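Local coordinates for cytokinesis protein 2 (Saccharomyces cerevisiae, PDB 4WPE), which forms rings that coincide with the septins and later the medial actin ring and mediates cytoskeletal rearrangements for cytokinesis, its F-BAR domain being the part described here, at residues N21-L26 with H210-L215; K112-N117 with E223-S228; Q119-T124 with S216-E221. All blocks are in the same frame, centred on the assembly; numbering follows the deposited sequence.

Contact 1 of 3, residues N21-L26 with H210-L215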
loop_
_atom_site.group_PDB
_atom_site.type_symbol
_atom_site.label_atom_id
_atom_site.label_comp_id
_atom_site.label_asym_id
_atom_site.label_seq_id
_atom_site.Cartn_x
_atom_site.Cartn_y
_atom_site.Cartn_z
ATOM N N ASN A 21 -42.281 -22.612 -14.224
ATOM C CA ASN A 21 -41.726 -21.270 -14.105
ATOM C C ASN A 21 -40.601 -21.231 -13.085
ATOM O O ASN A 21 -39.528 -20.691 -13.352
ATOM C CB ASN A 21 -42.812 -20.268 -13.711
ATOM C CG ASN A 21 -43.971 -20.254 -14.683
ATOM O OD1 ASN A 21 -43.783 -20.389 -15.892
ATOM N ND2 ASN A 21 -45.180 -20.092 -14.158
ATOM N N GLY A 22 -40.858 -21.816 -11.918
ATOM C CA GLY A 22 -39.891 -21.861 -10.835
ATOM C C GLY A 22 -38.584 -22.515 -11.232
ATOM O O GLY A 22 -37.542 -22.257 -10.630
ATOM N N VAL A 23 -38.642 -23.361 -12.256
ATOM C CA VAL A 23 -37.452 -24.009 -12.792
ATOM C C VAL A 23 -36.486 -22.983 -13.378
ATOM O O VAL A 23 -35.333 -22.892 -12.959
ATOM C CB VAL A 23 -37.819 -25.044 -13.877
ATOM C CG1 VAL A 23 -36.565 -25.597 -14.540
ATOM C CG2 VAL A 23 -38.651 -26.168 -13.275
ATOM N N ASN A 24 -36.968 -22.206 -14.342
ATOM C CA ASN A 24 -36.138 -21.219 -15.021
ATOM C C ASN A 24 -35.695 -20.089 -14.097
ATOM O O ASN A 24 -34.636 -19.493 -14.298
ATOM C CB ASN A 24 -36.885 -20.655 -16.227
ATOM C CG ASN A 24 -37.174 -21.716 -17.271
ATOM O OD1 ASN A 24 -36.312 -22.539 -17.584
ATOM N ND2 ASN A 24 -38.395 -21.717 -17.801
ATOM N N ILE A 25 -36.504 -19.805 -13.082
ATOM C CA ILE A 25 -36.149 -18.811 -12.078
ATOM C C ILE A 25 -34.934 -19.272 -11.268
ATOM O O ILE A 25 -33.995 -18.505 -11.054
ATOM C CB ILE A 25 -37.335 -18.521 -11.137
ATOM C CG1 ILE A 25 -38.384 -17.680 -11.864
ATOM C CG2 ILE A 25 -36.874 -17.794 -9.887
ATOM C CD1 ILE A 25 -39.808 -18.042 -11.513
ATOM N N LEU A 26 -34.948 -20.530 -10.837
ATOM C CA LEU A 26 -33.823 -21.095 -10.095
ATOM C C LEU A 26 -32.584 -21.264 -10.969
ATOM O O LEU A 26 -31.471 -20.965 -10.540
ATOM C CB LEU A 26 -34.202 -22.443 -9.482
ATOM C CG LEU A 26 -35.180 -22.396 -8.311
ATOM C CD1 LEU A 26 -35.355 -23.782 -7.712
ATOM C CD2 LEU A 26 -34.707 -21.405 -7.262
ATOM N N HIS A 210 -40.827 -36.637 -9.385
ATOM C CA HIS A 210 -39.831 -37.425 -8.674
ATOM C C HIS A 210 -38.434 -36.829 -8.856
ATOM O O HIS A 210 -37.680 -36.687 -7.892
ATOM C CB HIS A 210 -39.867 -38.878 -9.157
ATOM C CG HIS A 210 -38.749 -39.724 -8.630
ATOM N ND1 HIS A 210 -38.822 -40.391 -7.428
ATOM C CD2 HIS A 210 -37.535 -40.021 -9.153
ATOM C CE1 HIS A 210 -37.698 -41.057 -7.227
ATOM N NE2 HIS A 210 -36.901 -40.849 -8.258
ATOM N N GLU A 211 -38.102 -36.463 -10.090
ATOM C CA GLU A 211 -36.779 -35.928 -10.397
ATOM C C GLU A 211 -36.584 -34.509 -9.881
ATOM O O GLU A 211 -35.565 -34.211 -9.258
ATOM C CB GLU A 211 -36.522 -35.963 -11.905
ATOM C CG GLU A 211 -36.229 -37.349 -12.465
ATOM C CD GLU A 211 -34.903 -37.921 -11.986
ATOM O OE1 GLU A 211 -33.929 -37.906 -12.770
ATOM O OE2 GLU A 211 -34.835 -38.399 -10.832
ATOM N N TRP A 212 -37.553 -33.634 -10.138
ATOM C CA TRP A 212 -37.424 -32.229 -9.747
ATOM C C TRP A 212 -37.322 -32.059 -8.234
ATOM O O TRP A 212 -36.745 -31.089 -7.747
ATOM C CB TRP A 212 -38.597 -31.402 -10.278
ATOM C CG TRP A 212 -38.517 -29.963 -9.872
ATOM C CD1 TRP A 212 -39.369 -29.295 -9.042
ATOM C CD2 TRP A 212 -37.507 -29.022 -10.251
ATOM N NE1 TRP A 212 -38.962 -27.991 -8.895
ATOM C CE2 TRP A 212 -37.820 -27.798 -9.628
ATOM C CE3 TRP A 212 -36.372 -29.093 -11.065
ATOM C CZ2 TRP A 212 -37.041 -26.656 -9.792
ATOM C CZ3 TRP A 212 -35.597 -27.957 -11.226
ATOM C CH2 TRP A 212 -35.936 -26.756 -10.593
ATOM N N ALA A 213 -37.883 -33.008 -7.493
ATOM C CA ALA A 213 -37.776 -33.000 -6.041
ATOM C C ALA A 213 -36.322 -33.177 -5.626
ATOM O O ALA A 213 -35.906 -32.720 -4.561
ATOM C CB ALA A 213 -38.644 -34.099 -5.437
ATOM N N GLN A 214 -35.555 -33.843 -6.485
ATOM C CA GLN A 214 -34.154 -34.130 -6.221
ATOM C C GLN A 214 -33.228 -33.080 -6.824
ATOM O O GLN A 214 -32.251 -32.673 -6.199
ATOM C CB GLN A 214 -33.780 -35.509 -6.768
ATOM C CG GLN A 214 -34.376 -36.673 -5.997
ATOM C CD GLN A 214 -33.881 -38.013 -6.505
ATOM O OE1 GLN A 214 -33.601 -38.174 -7.694
ATOM N NE2 GLN A 214 -33.767 -38.982 -5.604
ATOM N N LEU A 215 -33.536 -32.648 -8.040
ATOM C CA LEU A 215 -32.643 -31.751 -8.765
ATOM C C LEU A 215 -32.715 -30.319 -8.238
ATOM O O LEU A 215 -31.757 -29.557 -8.365
ATOM C CB LEU A 215 -32.949 -31.790 -10.266
ATOM C CG LEU A 215 -32.248 -32.909 -11.052
ATOM C CD1 LEU A 215 -32.592 -34.297 -10.526
ATOM C CD2 LEU A 215 -32.564 -32.813 -12.534
#
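Trp212 of helix 170-259 lays its indole against Val23 and Leu26 of helix 21-35, a buried apolar contact inside the elongated helical bundle of the F-BAR domain. The tight part is the six-membered half of the ring. Val23 CG2 sits over one of its faces, 3.9 Å from the ring centroid and only 11° off the ring normal, which makes a CH-pi contact. The backbone beneath this methyl is just as near, with Val23 CA 3.8 Å from Trp212 CH2. Leu26 adds its CD1 obliquely, 3.9 Å from Trp212 CZ2. With CG of Trp212 trans to the backbone nitrogen (chi1 179°), the indole projects far enough to bridge backbones whose nearest CA atoms, those of Val23 and Trp212, stay 8.8 Å apart. Trp16 meets the indole edge-to-face, Trp208 lies nearly parallel to it, and Ile129 of helix 76-162 packs against it as well. The outward sides carry polar, exposed residues: Asn21 and Asn24 on helix 21-35, His210 and Gln214 on helix 170-259. The second subunit borders this region too, its Phe271 packing on Leu26 and its Thr277 on Ile25. The interior is thus filled by aromatic and aliphatic carbon, while the one polar atom of the indole, Trp212 NE1, makes a weak hydrogen bond to Phe15 O.

Contact 2 of 3, residues K112-N117 with E223-S228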
loop_
_atom_site.group_PDB
_atom_site.type_symbol
_atom_site.label_atom_id
_atom_site.label_comp_id
_atom_site.label_asym_id
_atom_site.label_seq_id
_atom_site.Cartn_x
_atom_site.Cartn_y
_atom_site.Cartn_z
ATOM N N LYS A 112 -11.242 -18.913 -8.417
ATOM C CA LYS A 112 -11.401 -19.067 -9.858
ATOM C C LYS A 112 -11.640 -20.534 -10.213
ATOM O O LYS A 112 -12.528 -20.853 -11.005
ATOM C CB LYS A 112 -10.171 -18.536 -10.599
ATOM C CG LYS A 112 -9.936 -19.198 -11.946
ATOM C CD LYS A 112 -9.098 -18.338 -12.877
ATOM C CE LYS A 112 -8.642 -19.144 -14.087
ATOM N NZ LYS A 112 -8.192 -18.279 -15.211
ATOM N N ALA A 113 -10.850 -21.419 -9.611
ATOM C CA ALA A 113 -10.965 -22.851 -9.861
ATOM C C ALA A 113 -12.321 -23.386 -9.422
ATOM O O ALA A 113 -12.938 -24.191 -10.120
ATOM C CB ALA A 113 -9.853 -23.602 -9.156
ATOM N N PHE A 114 -12.779 -22.934 -8.259
ATOM C CA PHE A 114 -14.060 -23.376 -7.725
ATOM C C PHE A 114 -15.213 -22.869 -8.584
ATOM O O PHE A 114 -16.199 -23.574 -8.788
ATOM C CB PHE A 114 -14.226 -22.903 -6.282
ATOM C CG PHE A 114 -15.511 -23.340 -5.648
ATOM C CD1 PHE A 114 -15.700 -24.658 -5.271
ATOM C CD2 PHE A 114 -16.530 -22.429 -5.425
ATOM C CE1 PHE A 114 -16.888 -25.065 -4.685
ATOM C CE2 PHE A 114 -17.718 -22.825 -4.840
ATOM C CZ PHE A 114 -17.898 -24.146 -4.469
ATOM N N ALA A 115 -15.081 -21.648 -9.091
ATOM C CA ALA A 115 -16.112 -21.060 -9.941
ATOM C C ALA A 115 -16.249 -21.830 -11.247
ATOM O O ALA A 115 -17.352 -22.034 -11.740
ATOM C CB ALA A 115 -15.804 -19.598 -10.222
ATOM N N ALA A 116 -15.120 -22.257 -11.805
ATOM C CA ALA A 116 -15.129 -23.017 -13.049
ATOM C C ALA A 116 -15.807 -24.372 -12.851
ATOM O O ALA A 116 -16.435 -24.911 -13.767
ATOM C CB ALA A 116 -13.711 -23.198 -13.569
ATOM N N ASN A 117 -15.680 -24.910 -11.643
ATOM C CA ASN A 117 -16.278 -26.196 -11.309
ATOM C C ASN A 117 -17.779 -26.090 -11.070
ATOM O O ASN A 117 -18.529 -27.004 -11.406
ATOM C CB ASN A 117 -15.585 -26.792 -10.085
ATOM C CG ASN A 117 -14.152 -27.189 -10.373
ATOM O OD1 ASN A 117 -13.813 -27.535 -11.505
ATOM N ND2 ASN A 117 -13.302 -27.147 -9.353
ATOM N N GLU A 223 -25.976 -23.484 -4.736
ATOM C CA GLU A 223 -25.997 -22.117 -4.244
ATOM C C GLU A 223 -25.442 -22.042 -2.828
ATOM O O GLU A 223 -24.664 -21.144 -2.509
ATOM C CB GLU A 223 -27.418 -21.548 -4.292
ATOM C CG GLU A 223 -27.533 -20.102 -3.823
ATOM C CD GLU A 223 -26.953 -19.095 -4.811
ATOM O OE1 GLU A 223 -26.508 -19.502 -5.907
ATOM O OE2 GLU A 223 -26.946 -17.887 -4.487
ATOM N N ASN A 224 -25.834 -22.992 -1.983
ATOM C CA ASN A 224 -25.340 -23.034 -0.610
ATOM C C ASN A 224 -23.822 -23.181 -0.569
ATOM O O ASN A 224 -23.149 -22.562 0.256
ATOM C CB ASN A 224 -25.995 -24.176 0.166
ATOM C CG ASN A 224 -25.730 -24.092 1.657
ATOM O OD1 ASN A 224 -24.685 -24.527 2.142
ATOM N ND2 ASN A 224 -26.677 -23.523 2.392
ATOM N N ALA A 225 -23.289 -23.999 -1.471
ATOM C CA ALA A 225 -21.848 -24.196 -1.565
ATOM C C ALA A 225 -21.176 -22.969 -2.167
ATOM O O ALA A 225 -20.000 -22.720 -1.926
ATOM C CB ALA A 225 -21.530 -25.433 -2.390
ATOM N N ARG A 226 -21.930 -22.207 -2.955
ATOM C CA ARG A 226 -21.408 -20.987 -3.559
ATOM C C ARG A 226 -21.335 -19.847 -2.541
ATOM O O ARG A 226 -20.308 -19.177 -2.421
ATOM C CB ARG A 226 -22.268 -20.571 -4.750
ATOM C CG ARG A 226 -21.832 -19.267 -5.393
ATOM C CD ARG A 226 -22.870 -18.769 -6.389
ATOM N NE ARG A 226 -22.701 -17.348 -6.660
ATOM C CZ ARG A 226 -23.372 -16.384 -6.039
ATOM N NH1 ARG A 226 -24.275 -16.690 -5.116
ATOM N NH2 ARG A 226 -23.147 -15.114 -6.346
ATOM N N ILE A 227 -22.429 -19.632 -1.816
ATOM C CA ILE A 227 -22.469 -18.606 -0.780
ATOM C C ILE A 227 -21.409 -18.854 0.290
ATOM O O ILE A 227 -20.613 -17.973 0.600
ATOM C CB ILE A 227 -23.847 -18.534 -0.097
ATOM C CG1 ILE A 227 -24.953 -18.268 -1.122
ATOM C CG2 ILE A 227 -23.850 -17.454 0.974
ATOM C CD1 ILE A 227 -24.798 -16.963 -1.861
ATOM N N SER A 228 -21.402 -20.063 0.842
ATOM C CA SER A 228 -20.510 -20.411 1.944
ATOM C C SER A 228 -19.037 -20.303 1.563
ATOM O O SER A 228 -18.218 -19.828 2.353
ATOM C CB SER A 228 -20.813 -21.826 2.440
ATOM O OG SER A 228 -22.086 -21.885 3.059
#
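Phe114 of helix 76-162 points its ring at the backbone of Ala225 and Arg226 on helix 170-259, bridging two antiparallel helices of the F-BAR bundle. With chi1 at -179°, the phenyl group extends straight out from its own helix and leads with its far end. Phe114 CZ comes obliquely to 3.6 Å from Ala225 O. The methyl of the same alanine is more distant, Ala225 CB lying 4.4 Å from Phe114 CZ. Beside it, Arg226 CA stands at the edge of the ring, near its plane, 4.3 Å from Phe114 CE2. The ring of Phe229 stacks on Phe114, so the phenylalanine is held by helix 170-259 at more than the two residues it touches here. Arg226 offers the ring its backbone, while its long side chain leads off elsewhere, extended as far as NE. There Arg226 NH1 forms a salt bridge with Glu223 OE2 at 3.0 Å, one turn back on the same helix, and Arg226 NH2 pairs with Asp74 of the second subunit. The guanidinium thus ties two carboxylates from different chains, and its positive charge probably offsets both. The second subunit also packs its Ala264 on Asn224, Ile227 and Ser228. In that last turn Asn224 O takes two donors from opposite faces of its plane, Ser228 N and Ser228 OG, the hydroxyl at 3.1 Å.

Contact 3 of 3, residues Q119-T124 with S216-E221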
loop_
_atom_site.group_PDB
_atom_site.type_symbol
_atom_site.label_atom_id
_atom_site.label_comp_id
_atom_site.label_asym_id
_atom_site.label_seq_id
_atom_site.Cartn_x
_atom_site.Cartn_y
_atom_site.Cartn_z
ATOM N N GLN A 119 -19.638 -23.907 -12.615
ATOM C CA GLN A 119 -20.104 -23.770 -13.991
ATOM C C GLN A 119 -20.247 -25.128 -14.679
ATOM O O GLN A 119 -21.221 -25.372 -15.390
ATOM C CB GLN A 119 -19.149 -22.878 -14.784
ATOM C CG GLN A 119 -19.485 -22.756 -16.259
ATOM C CD GLN A 119 -20.855 -22.156 -16.496
ATOM O OE1 GLN A 119 -21.272 -21.239 -15.789
ATOM N NE2 GLN A 119 -21.564 -22.671 -17.494
ATOM N N ALA A 120 -19.276 -26.010 -14.462
ATOM C CA ALA A 120 -19.310 -27.334 -15.071
ATOM C C ALA A 120 -20.517 -28.126 -14.580
ATOM O O ALA A 120 -21.221 -28.752 -15.373
ATOM C CB ALA A 120 -18.024 -28.090 -14.777
ATOM N N ARG A 121 -20.758 -28.092 -13.274
ATOM C CA ARG A 121 -21.885 -28.812 -12.696
ATOM C C ARG A 121 -23.202 -28.211 -13.167
ATOM O O ARG A 121 -24.147 -28.936 -13.480
ATOM C CB ARG A 121 -21.827 -28.800 -11.169
ATOM C CG ARG A 121 -23.016 -29.494 -10.523
ATOM C CD ARG A 121 -22.926 -29.540 -9.008
ATOM N NE ARG A 121 -23.927 -30.445 -8.451
ATOM C CZ ARG A 121 -24.167 -30.594 -7.152
ATOM N NH1 ARG A 121 -23.479 -29.891 -6.265
ATOM N NH2 ARG A 121 -25.100 -31.446 -6.741
ATOM N N TYR A 122 -23.257 -26.884 -13.214
ATOM C CA TYR A 122 -24.463 -26.191 -13.648
ATOM C C TYR A 122 -24.834 -26.557 -15.081
ATOM O O TYR A 122 -26.006 -26.765 -15.392
ATOM C CB TYR A 122 -24.295 -24.674 -13.531
ATOM C CG TYR A 122 -25.392 -23.914 -14.236
ATOM C CD1 TYR A 122 -26.647 -23.779 -13.658
ATOM C CD2 TYR A 122 -25.183 -23.351 -15.488
ATOM C CE1 TYR A 122 -27.662 -23.094 -14.301
ATOM C CE2 TYR A 122 -26.193 -22.667 -16.141
ATOM C CZ TYR A 122 -27.429 -22.541 -15.542
ATOM O OH TYR A 122 -28.437 -21.856 -16.184
ATOM N N THR A 123 -23.829 -26.622 -15.949
ATOM C CA THR A 123 -24.040 -26.979 -17.348
ATOM C C THR A 123 -24.648 -28.375 -17.472
ATOM O O THR A 123 -25.596 -28.582 -18.230
ATOM C CB THR A 123 -22.720 -26.907 -18.146
ATOM O OG1 THR A 123 -22.329 -25.536 -18.291
ATOM C CG2 THR A 123 -22.887 -27.522 -19.527
ATOM N N THR A 124 -24.109 -29.320 -16.709
ATOM C CA THR A 124 -24.617 -30.686 -16.696
ATOM C C THR A 124 -26.054 -30.748 -16.176
ATOM O O THR A 124 -26.903 -31.425 -16.756
ATOM C CB THR A 124 -23.730 -31.601 -15.838
ATOM O OG1 THR A 124 -22.415 -31.657 -16.404
ATOM C CG2 THR A 124 -24.306 -33.002 -15.777
ATOM N N SER A 216 -33.843 -29.957 -7.637
ATOM C CA SER A 216 -33.960 -28.658 -6.989
ATOM C C SER A 216 -33.114 -28.642 -5.727
ATOM O O SER A 216 -32.631 -27.593 -5.306
ATOM C CB SER A 216 -35.415 -28.341 -6.653
ATOM O OG SER A 216 -35.956 -29.336 -5.807
ATOM N N CYS A 217 -32.938 -29.812 -5.124
ATOM C CA CYS A 217 -32.064 -29.938 -3.966
ATOM C C CYS A 217 -30.609 -29.819 -4.398
ATOM O O CYS A 217 -29.804 -29.188 -3.709
ATOM C CB CYS A 217 -32.300 -31.263 -3.237
ATOM S SG CYS A 217 -33.397 -31.130 -1.805
ATOM N N GLU A 218 -30.280 -30.419 -5.539
ATOM C CA GLU A 218 -28.947 -30.282 -6.122
ATOM C C GLU A 218 -28.627 -28.808 -6.366
ATOM O O GLU A 218 -27.512 -28.357 -6.108
ATOM C CB GLU A 218 -28.832 -31.071 -7.431
ATOM C CG GLU A 218 -28.652 -32.577 -7.261
ATOM C CD GLU A 218 -27.925 -33.210 -8.435
ATOM O OE1 GLU A 218 -26.830 -32.722 -8.788
ATOM O OE2 GLU A 218 -28.447 -34.190 -9.008
ATOM N N LEU A 219 -29.612 -28.062 -6.856
ATOM C CA LEU A 219 -29.456 -26.627 -7.069
ATOM C C LEU A 219 -29.252 -25.893 -5.751
ATOM O O LEU A 219 -28.368 -25.044 -5.630
ATOM C CB LEU A 219 -30.669 -26.051 -7.799
ATOM C CG LEU A 219 -30.798 -26.388 -9.285
ATOM C CD1 LEU A 219 -32.104 -25.847 -9.844
ATOM C CD2 LEU A 219 -29.613 -25.838 -10.062
ATOM N N GLN A 220 -30.075 -26.225 -4.762
ATOM C CA GLN A 220 -29.991 -25.591 -3.452
ATOM C C GLN A 220 -28.656 -25.905 -2.780
ATOM O O GLN A 220 -28.157 -25.124 -1.974
ATOM C CB GLN A 220 -31.159 -26.042 -2.573
ATOM C CG GLN A 220 -31.179 -25.418 -1.195
ATOM C CD GLN A 220 -32.384 -25.843 -0.387
ATOM O OE1 GLN A 220 -33.493 -25.941 -0.912
ATOM N NE2 GLN A 220 -32.172 -26.107 0.898
ATOM N N GLU A 221 -28.077 -27.050 -3.124
ATOM C CA GLU A 221 -26.762 -27.416 -2.619
ATOM C C GLU A 221 -25.680 -26.622 -3.342
ATOM O O GLU A 221 -24.670 -26.251 -2.745
ATOM C CB GLU A 221 -26.519 -28.918 -2.782
ATOM C CG GLU A 221 -25.106 -29.366 -2.442
ATOM C CD GLU A 221 -24.905 -30.855 -2.636
ATOM O OE1 GLU A 221 -25.479 -31.643 -1.851
ATOM O OE2 GLU A 221 -24.178 -31.239 -3.575
#
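Arg121 of helix 76-162 is clasped between two carboxylates of helix 170-259, Glu218 and Glu221. Arg121 NH2 donates an almost straight hydrogen bond (170°) to Glu218 OE1 at 3.0 Å. Arg121 NH1 reaches Glu221 OE2 at 3.1 Å through a more bent one. A weak third bond runs from Arg121 NH2 to Glu221 OE2, so this one oxygen is shared by both terminal nitrogens. The two carboxylate oxygens lie at the edge of the guanidinium, in its plane, and each is met on its anti side, from somewhat out of the carboxylate plane. The flat groups are far from coplanar, the Glu221 carboxylate being turned 57° against the guanidinium. Over one guanidinium face stands the backbone oxygen Glu218 O. An extended side chain, with chi1 at 178° and every later torsion also close to trans, carries the charge across from helix 76-162. With a methionine in its place, Glu218 and Glu221 would probably lose the positive charge that links them and be left as neighbouring negative groups, one turn apart. Further out, Met222 touches both Arg121 and Tyr122, and Tyr122 packs on Ile30, Ser31 and Ile34 of helix 21-35. Leu125 lies against Glu218 and Leu219, and the second subunit reaches this region through Ile268, which packs on Gln220. The whole is an interhelical salt-bridge network at the surface of an antiparallel helix pair, over the apolar interior of the F-BAR helical bundle.

All three contacts share helix 170-259, which supplies the successive segments 210-215, 216-221 and 223-228. Contacts 2 and 3 pair it with helix 76-162, running antiparallel, so that 112-117 and 119-124 meet it in reverse order and contact 3 nests inside contact 2. Contact 1 instead uses helix 21-35, and its segments alternate along the chain with those of the other two. The centres of contact 1 and contact 3 lie about 11 Å apart. Contact 2 is centred about 10 Å from contact 3 and about 20 Å from contact 1. Leu219 joins contacts 1 and 3 by packing on Trp212 and Leu26. Together they knit three helices near the middle of the F-BAR domain, beside the second subunit.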